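Local coordinates for protein DNA fragmentation factor subunit beta (PDB 1V0D) that cuts DNA during apoptosis, acting as the caspase-activated nuclease that induces DNA fragmentation and chromatin condensation, at residues H263-K267 with K268-V272; R283-W287 with E288-S292; K301-I305 with A306-K310. All coordinates share one frame; numbering follows the deposited sequence.

Interaction 1: H263-K267 with K268-V272; sequences HIIEK and KRTVV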
# COMPACT_ATOMS: atom_id res chain seq x y z
N HIS A 263 -10.44 7.20 -9.33
CA HIS A 263 -11.53 7.87 -10.04
C HIS A 263 -11.29 9.39 -10.05
O HIS A 263 -11.15 10.00 -8.98
CB HIS A 263 -12.87 7.61 -9.36
CG HIS A 263 -13.36 6.20 -9.48
ND1 HIS A 263 -12.82 5.16 -8.75
CD2 HIS A 263 -14.36 5.66 -10.21
CE1 HIS A 263 -13.47 4.04 -9.04
NE2 HIS A 263 -14.41 4.32 -9.92
N ILE A 264 -11.25 10.00 -11.23
CA ILE A 264 -11.05 11.43 -11.33
C ILE A 264 -12.23 12.14 -10.69
O ILE A 264 -12.07 13.04 -9.87
CB ILE A 264 -10.90 11.88 -12.78
CG1 ILE A 264 -9.79 11.06 -13.45
CG2 ILE A 264 -10.57 13.37 -12.82
CD1 ILE A 264 -9.55 11.40 -14.91
N ILE A 265 -13.44 11.75 -11.08
CA ILE A 265 -14.63 12.30 -10.46
C ILE A 265 -14.90 11.23 -9.41
O ILE A 265 -15.30 10.11 -9.75
CB ILE A 265 -15.81 12.37 -11.46
CG1 ILE A 265 -15.45 13.28 -12.64
CG2 ILE A 265 -17.05 12.90 -10.77
CD1 ILE A 265 -16.59 13.48 -13.63
N GLU A 266 -14.64 11.56 -8.15
CA GLU A 266 -14.80 10.62 -7.04
C GLU A 266 -16.08 9.83 -7.13
O GLU A 266 -17.17 10.39 -7.29
CB GLU A 266 -14.71 11.37 -5.73
CG GLU A 266 -13.40 12.07 -5.53
CD GLU A 266 -13.34 12.81 -4.21
OE1 GLU A 266 -14.06 13.82 -4.06
OE2 GLU A 266 -12.57 12.38 -3.32
N LYS A 267 -15.97 8.52 -6.99
CA LYS A 267 -17.16 7.69 -7.12
C LYS A 267 -18.04 7.68 -5.89
O LYS A 267 -19.26 7.80 -6.01
CB LYS A 267 -16.77 6.26 -7.50
CG LYS A 267 -16.81 5.30 -6.36
CD LYS A 267 -16.51 3.90 -6.80
CE LYS A 267 -16.47 2.99 -5.59
NZ LYS A 267 -16.07 1.61 -5.95
N LYS A 268 -17.45 7.52 -4.72
CA LYS A 268 -18.25 7.47 -3.50
C LYS A 268 -18.72 8.87 -3.13
O LYS A 268 -19.88 9.09 -2.82
CB LYS A 268 -17.43 6.87 -2.36
CG LYS A 268 -18.26 6.34 -1.19
CD LYS A 268 -17.38 5.45 -0.30
CE LYS A 268 -18.19 4.54 0.63
NZ LYS A 268 -17.36 3.40 1.13
N ARG A 269 -17.79 9.80 -3.19
CA ARG A 269 -18.06 11.19 -2.86
C ARG A 269 -19.08 11.85 -3.80
O ARG A 269 -19.99 12.53 -3.32
CB ARG A 269 -16.73 11.95 -2.88
CG ARG A 269 -16.75 13.33 -2.27
CD ARG A 269 -16.90 13.27 -0.75
NE ARG A 269 -16.67 14.57 -0.12
CZ ARG A 269 -16.96 14.86 1.15
NH1 ARG A 269 -17.50 13.93 1.94
NH2 ARG A 269 -16.71 16.08 1.63
N THR A 270 -18.96 11.63 -5.11
CA THR A 270 -19.86 12.26 -6.09
C THR A 270 -20.64 11.45 -7.14
O THR A 270 -21.83 11.68 -7.35
CB THR A 270 -19.11 13.37 -6.85
OG1 THR A 270 -17.74 12.99 -6.99
CG2 THR A 270 -19.18 14.68 -6.09
N VAL A 271 -19.99 10.50 -7.81
CA VAL A 271 -20.71 9.74 -8.84
C VAL A 271 -21.88 8.89 -8.35
O VAL A 271 -22.99 9.01 -8.87
CB VAL A 271 -19.76 8.80 -9.62
CG1 VAL A 271 -20.53 8.09 -10.70
CG2 VAL A 271 -18.62 9.58 -10.24
N VAL A 272 -21.66 8.04 -7.35
CA VAL A 272 -22.74 7.19 -6.85
C VAL A 272 -23.92 8.02 -6.40
O VAL A 272 -25.03 7.85 -6.90
CB VAL A 272 -22.25 6.26 -5.71
CG1 VAL A 272 -23.43 5.61 -4.98
CG2 VAL A 272 -21.35 5.16 -6.30
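Where Glu266 meets Thr270 and Val271, three donors converge on a single carbonyl oxygen. Thr270 OG1 donates to Glu266 O over 2.7 Å, in the carbonyl plane and on a lone pair. Val271 N also approaches in that plane, 2.9 Å from Glu266 O and nearly straight (N-H...O 167°), while Thr270 N comes from above the plane at 3.1 Å. One residue on, Lys267 O takes a similarly straight bond from Val272 N at 2.8 Å. These bonds to the fifth residue along make the first turn a wider, pi-type one, with Glu266 in the N-cap position. The segment thus carries the chain from strand 260-263 into helix 267-281, the first of two helices that separate this strand from its antiparallel partner 300-303, within the region assigned to the His-Me finger clan. Apolar contact follows on the Val271 side. Its CG1 stands anti to the backbone N (chi1 -177°), which leaves CG2 directed at Ile265 CG2, 3.7 Å away; the two side chains cross at about a right angle. Val271 also packs on Phe290, Leu293 and Leu294 of helix 287-295. The charged side chains meet without their charged ends touching: Glu266 and Arg269 run side by side, Glu266 OE1 lying 3.3 Å from Arg269 CG, but Arg269 NE stays 4.8 Å from Glu266 OE1. Lys267 NZ forms a salt bridge with Glu173.

Interaction 2: R283-W287 with E288-S292; sequences REVNW and EYFYS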
# COMPACT_ATOMS: atom_id res chain seq x y z
N ARG A 283 -36.71 11.89 -14.79
CA ARG A 283 -36.32 11.84 -16.19
C ARG A 283 -35.59 10.51 -16.41
O ARG A 283 -35.11 9.89 -15.46
CB ARG A 283 -35.40 13.02 -16.55
CG ARG A 283 -36.16 14.29 -16.92
CD ARG A 283 -35.26 15.52 -16.88
NE ARG A 283 -34.80 15.82 -15.52
CZ ARG A 283 -33.84 16.68 -15.20
NH1 ARG A 283 -33.19 17.36 -16.15
NH2 ARG A 283 -33.51 16.85 -13.93
N GLU A 284 -35.53 10.06 -17.66
CA GLU A 284 -34.87 8.80 -17.96
C GLU A 284 -33.35 8.97 -17.82
O GLU A 284 -32.76 9.84 -18.46
CB GLU A 284 -35.22 8.36 -19.38
CG GLU A 284 -35.32 6.86 -19.58
CD GLU A 284 -35.22 6.49 -21.05
OE1 GLU A 284 -35.79 7.25 -21.88
OE2 GLU A 284 -34.58 5.46 -21.38
N VAL A 285 -32.74 8.13 -17.00
CA VAL A 285 -31.31 8.20 -16.76
C VAL A 285 -30.41 7.52 -17.79
O VAL A 285 -30.61 6.36 -18.14
CB VAL A 285 -30.95 7.64 -15.39
CG1 VAL A 285 -29.46 7.68 -15.18
CG2 VAL A 285 -31.64 8.44 -14.32
N ASN A 286 -29.41 8.26 -18.25
CA ASN A 286 -28.45 7.75 -19.22
C ASN A 286 -27.39 6.98 -18.44
O ASN A 286 -26.23 7.39 -18.36
CB ASN A 286 -27.81 8.91 -19.98
CG ASN A 286 -26.64 8.46 -20.83
OD1 ASN A 286 -26.62 7.34 -21.35
ND2 ASN A 286 -25.66 9.34 -20.99
N TRP A 287 -27.81 5.85 -17.86
CA TRP A 287 -26.92 5.02 -17.05
C TRP A 287 -25.58 4.67 -17.68
O TRP A 287 -24.61 4.41 -16.97
CB TRP A 287 -27.65 3.74 -16.59
CG TRP A 287 -27.95 2.74 -17.66
CD1 TRP A 287 -29.15 2.53 -18.27
CD2 TRP A 287 -27.03 1.80 -18.23
NE1 TRP A 287 -29.03 1.52 -19.20
CE2 TRP A 287 -27.74 1.05 -19.20
CE3 TRP A 287 -25.67 1.52 -18.03
CZ2 TRP A 287 -27.14 0.04 -19.96
CZ3 TRP A 287 -25.07 0.51 -18.79
CH2 TRP A 287 -25.81 -0.22 -19.74
N GLU A 288 -25.50 4.66 -19.01
CA GLU A 288 -24.23 4.34 -19.66
C GLU A 288 -23.15 5.35 -19.24
O GLU A 288 -21.97 5.02 -19.13
CB GLU A 288 -24.37 4.35 -21.19
CG GLU A 288 -25.07 3.12 -21.77
CD GLU A 288 -26.57 3.11 -21.50
OE1 GLU A 288 -27.08 4.08 -20.90
OE2 GLU A 288 -27.23 2.12 -21.90
N TYR A 289 -23.58 6.59 -19.01
CA TYR A 289 -22.67 7.66 -18.61
C TYR A 289 -22.03 7.33 -17.27
O TYR A 289 -20.80 7.43 -17.12
CB TYR A 289 -23.41 9.01 -18.54
CG TYR A 289 -22.58 10.14 -17.98
CD1 TYR A 289 -21.31 10.41 -18.50
CD2 TYR A 289 -23.03 10.91 -16.91
CE1 TYR A 289 -20.51 11.41 -17.95
CE2 TYR A 289 -22.24 11.92 -16.36
CZ TYR A 289 -20.98 12.16 -16.88
OH TYR A 289 -20.15 13.13 -16.31
N PHE A 290 -22.87 6.95 -16.30
CA PHE A 290 -22.42 6.58 -14.96
C PHE A 290 -21.54 5.34 -15.02
O PHE A 290 -20.61 5.18 -14.22
CB PHE A 290 -23.62 6.33 -14.05
CG PHE A 290 -24.40 7.57 -13.75
CD1 PHE A 290 -25.51 7.92 -14.52
CD2 PHE A 290 -23.98 8.44 -12.74
CE1 PHE A 290 -26.19 9.13 -14.29
CE2 PHE A 290 -24.65 9.65 -12.51
CZ PHE A 290 -25.76 10.00 -13.29
N TYR A 291 -21.83 4.47 -15.97
CA TYR A 291 -21.03 3.27 -16.15
C TYR A 291 -19.60 3.75 -16.45
O TYR A 291 -18.65 3.36 -15.77
CB TYR A 291 -21.58 2.46 -17.31
CG TYR A 291 -20.75 1.25 -17.66
CD1 TYR A 291 -20.84 0.08 -16.91
CD2 TYR A 291 -19.87 1.29 -18.74
CE1 TYR A 291 -20.06 -1.03 -17.24
CE2 TYR A 291 -19.09 0.19 -19.07
CZ TYR A 291 -19.19 -0.97 -18.31
OH TYR A 291 -18.41 -2.06 -18.64
N SER A 292 -19.46 4.59 -17.47
CA SER A 292 -18.16 5.12 -17.84
C SER A 292 -17.42 5.62 -16.61
O SER A 292 -16.28 5.25 -16.35
CB SER A 292 -18.32 6.30 -18.78
OG SER A 292 -18.96 5.90 -19.97
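Val285 touches Phe290 through one methyl, CG1 lying 3.7 Å from Phe290 CE1, with the side chains crossing at about a right angle; Phe290 itself packs into helix 267-281 on Leu275 and Ala278. Asn286, the centre of an inverse gamma turn, comes next, just ahead of the helical residues; its O accepts from Tyr289 N at 2.8 Å. Its amide lies across Tyr289, ND2 being 3.3 Å from Tyr289 CB, and ND2 gives its bond to Arg321 O. Trp287 follows, its O accepting from Tyr291 N at 3.0 Å. With CG between the backbone N and the carbonyl carbon (chi1 70°), its ring is set where it receives Glu288 over one face. There Glu288 CG sits 3.9 Å from the centroid of the Trp287 six-membered ring in a CH-pi contact, and the carboxylate is stacked at 28° to the indole. Replacing Trp287 by an alanine is likely to leave the Glu288 side chain without the face it lies on and to open a gap toward Val192 and Ser195 of helix 186-202. The carboxylate meets the aromatic face without a hydrogen bond to the indole N-H, and Asn286 OD1 nearby is another acceptor, so the negative charge of Glu288 is probably balanced in part by the salt bridge from Glu288 OE1 to Arg324.

Interaction 3: K301-I305 with A306-K310; sequences KLVHI and ACHKK. With ZN (zinc ion), chain B.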
# COMPACT_ATOMS: atom_id res chain seq x y z
N LYS A 301 -7.68 6.88 -13.44
CA LYS A 301 -6.27 7.17 -13.69
C LYS A 301 -5.47 6.12 -12.91
O LYS A 301 -5.77 5.86 -11.74
CB LYS A 301 -5.91 8.56 -13.17
CG LYS A 301 -5.64 9.65 -14.20
CD LYS A 301 -4.99 10.86 -13.49
CE LYS A 301 -4.38 11.90 -14.45
NZ LYS A 301 -5.38 12.83 -15.10
N LEU A 302 -4.48 5.49 -13.53
CA LEU A 302 -3.67 4.50 -12.83
C LEU A 302 -2.51 5.25 -12.20
O LEU A 302 -1.60 5.68 -12.89
CB LEU A 302 -3.12 3.45 -13.80
CG LEU A 302 -2.13 2.44 -13.20
CD1 LEU A 302 -2.81 1.59 -12.15
CD2 LEU A 302 -1.59 1.56 -14.31
N VAL A 303 -2.53 5.39 -10.88
CA VAL A 303 -1.47 6.12 -10.19
C VAL A 303 -0.69 5.33 -9.15
O VAL A 303 -1.21 4.44 -8.48
CB VAL A 303 -2.00 7.38 -9.45
CG1 VAL A 303 -2.75 8.29 -10.40
CG2 VAL A 303 -2.90 6.97 -8.30
N HIS A 304 0.58 5.71 -9.03
CA HIS A 304 1.49 5.16 -8.04
C HIS A 304 0.95 5.78 -6.76
O HIS A 304 0.27 6.80 -6.80
CB HIS A 304 2.90 5.65 -8.37
CG HIS A 304 3.91 5.46 -7.28
ND1 HIS A 304 3.89 6.20 -6.11
CD2 HIS A 304 5.03 4.70 -7.23
CE1 HIS A 304 4.96 5.92 -5.40
NE2 HIS A 304 5.67 5.01 -6.05
N ILE A 305 1.21 5.16 -5.62
CA ILE A 305 0.67 5.67 -4.37
C ILE A 305 1.03 7.13 -4.02
O ILE A 305 0.26 7.83 -3.36
CB ILE A 305 1.05 4.74 -3.18
CG1 ILE A 305 0.32 5.20 -1.92
CG2 ILE A 305 2.57 4.72 -3.00
CD1 ILE A 305 0.57 4.32 -0.74
N ALA A 306 2.19 7.58 -4.48
CA ALA A 306 2.63 8.95 -4.20
C ALA A 306 1.86 9.99 -5.03
O ALA A 306 1.97 11.20 -4.80
CB ALA A 306 4.14 9.08 -4.45
N CYS A 307 1.11 9.51 -6.01
CA CYS A 307 0.33 10.37 -6.89
C CYS A 307 -1.14 10.09 -6.71
O CYS A 307 -1.93 10.29 -7.63
CB CYS A 307 0.70 10.16 -8.36
SG CYS A 307 2.35 10.70 -8.77
N HIS A 308 -1.52 9.58 -5.54
CA HIS A 308 -2.92 9.32 -5.27
C HIS A 308 -3.31 10.33 -4.22
O HIS A 308 -3.16 10.09 -3.03
CB HIS A 308 -3.14 7.92 -4.70
CG HIS A 308 -4.59 7.57 -4.52
ND1 HIS A 308 -5.01 6.45 -3.84
CD2 HIS A 308 -5.72 8.17 -4.98
CE1 HIS A 308 -6.33 6.37 -3.89
NE2 HIS A 308 -6.78 7.40 -4.57
N LYS A 309 -3.79 11.49 -4.66
CA LYS A 309 -4.22 12.50 -3.71
C LYS A 309 -5.50 11.99 -3.09
O LYS A 309 -6.47 11.69 -3.79
CB LYS A 309 -4.44 13.84 -4.41
CG LYS A 309 -3.15 14.41 -4.97
CD LYS A 309 -3.33 15.79 -5.59
CE LYS A 309 -1.99 16.29 -6.16
NZ LYS A 309 -2.10 17.60 -6.86
N LYS A 310 -5.49 11.85 -1.77
CA LYS A 310 -6.65 11.37 -1.03
C LYS A 310 -7.51 12.55 -0.63
O LYS A 310 -8.46 12.40 0.14
CB LYS A 310 -6.19 10.60 0.21
CG LYS A 310 -5.70 9.19 -0.07
CD LYS A 310 -6.84 8.29 -0.51
CE LYS A 310 -6.43 6.82 -0.48
NZ LYS A 310 -7.57 5.90 -0.82
ZN ZN B . 3.31 9.31 -10.20
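With chi1 at 166° and chi2 at -71°, the His304 ring swings forward along the chain until ND1 faces Ala306 N, which lies at the ring edge, close to the ring plane. The bond from Ala306 N to His304 ND1 is 2.7 Å long and almost straight (170°), and it fixes the turn of the imidazole. Cys307 points its sulfur by a different torsion, SG lying anti to the carbonyl carbon and beside the backbone N, from where SG binds the zinc ion at 2.2 Å. The zinc site is completed by Cys229, Cys238 and His242, and the ring of His242 stacks on that of His304. Between these two side chains the backbone folds as a type I turn through Ile305 and Ala306, closed by Cys307 N donating to His304 O at 2.9 Å. The turn follows strand 300-303, the antiparallel partner of 260-263, and leads to His308, which with Asp262 forms the magnesium site, as suits a member of the His-Me finger clan. A weak bond of 3.3 Å from His308 N to Ile305 O extends the turn. Val303 packs against the end of the turn: CB is 3.4 Å from Cys307 O, and CG2 meets His308 CB at 3.7 Å, the two side chains crossing at about a right angle. Arg250 of the second subunit donates to Ala306 O, while Ile254 of that subunit packs on Ile305.

How the interactions relate
Along the chain the three contacts come in series, each a local turn with neither nesting nor crossing. Interaction 1 joins strand 260-263 to helix 267-281; interaction 2 then opens helix 287-295 after the intervening loop; interaction 3 spans the end of strand 300-303, which returns antiparallel to 260-263, and the turn after it. Interactions 1 and 2 touch where Val271 CG1 lies 4.0 Å from Phe290 CD2, so the two successive helices pack together. Interactions 1 and 3 approach to about 4 Å between nearest atoms without touching, and the magnesium ion is near both. Interactions 2 and 3 remain apart, their centres about 27 Å distant, the first packed on helices 267-281 and 186-202 and the second beside zinc and the other subunit.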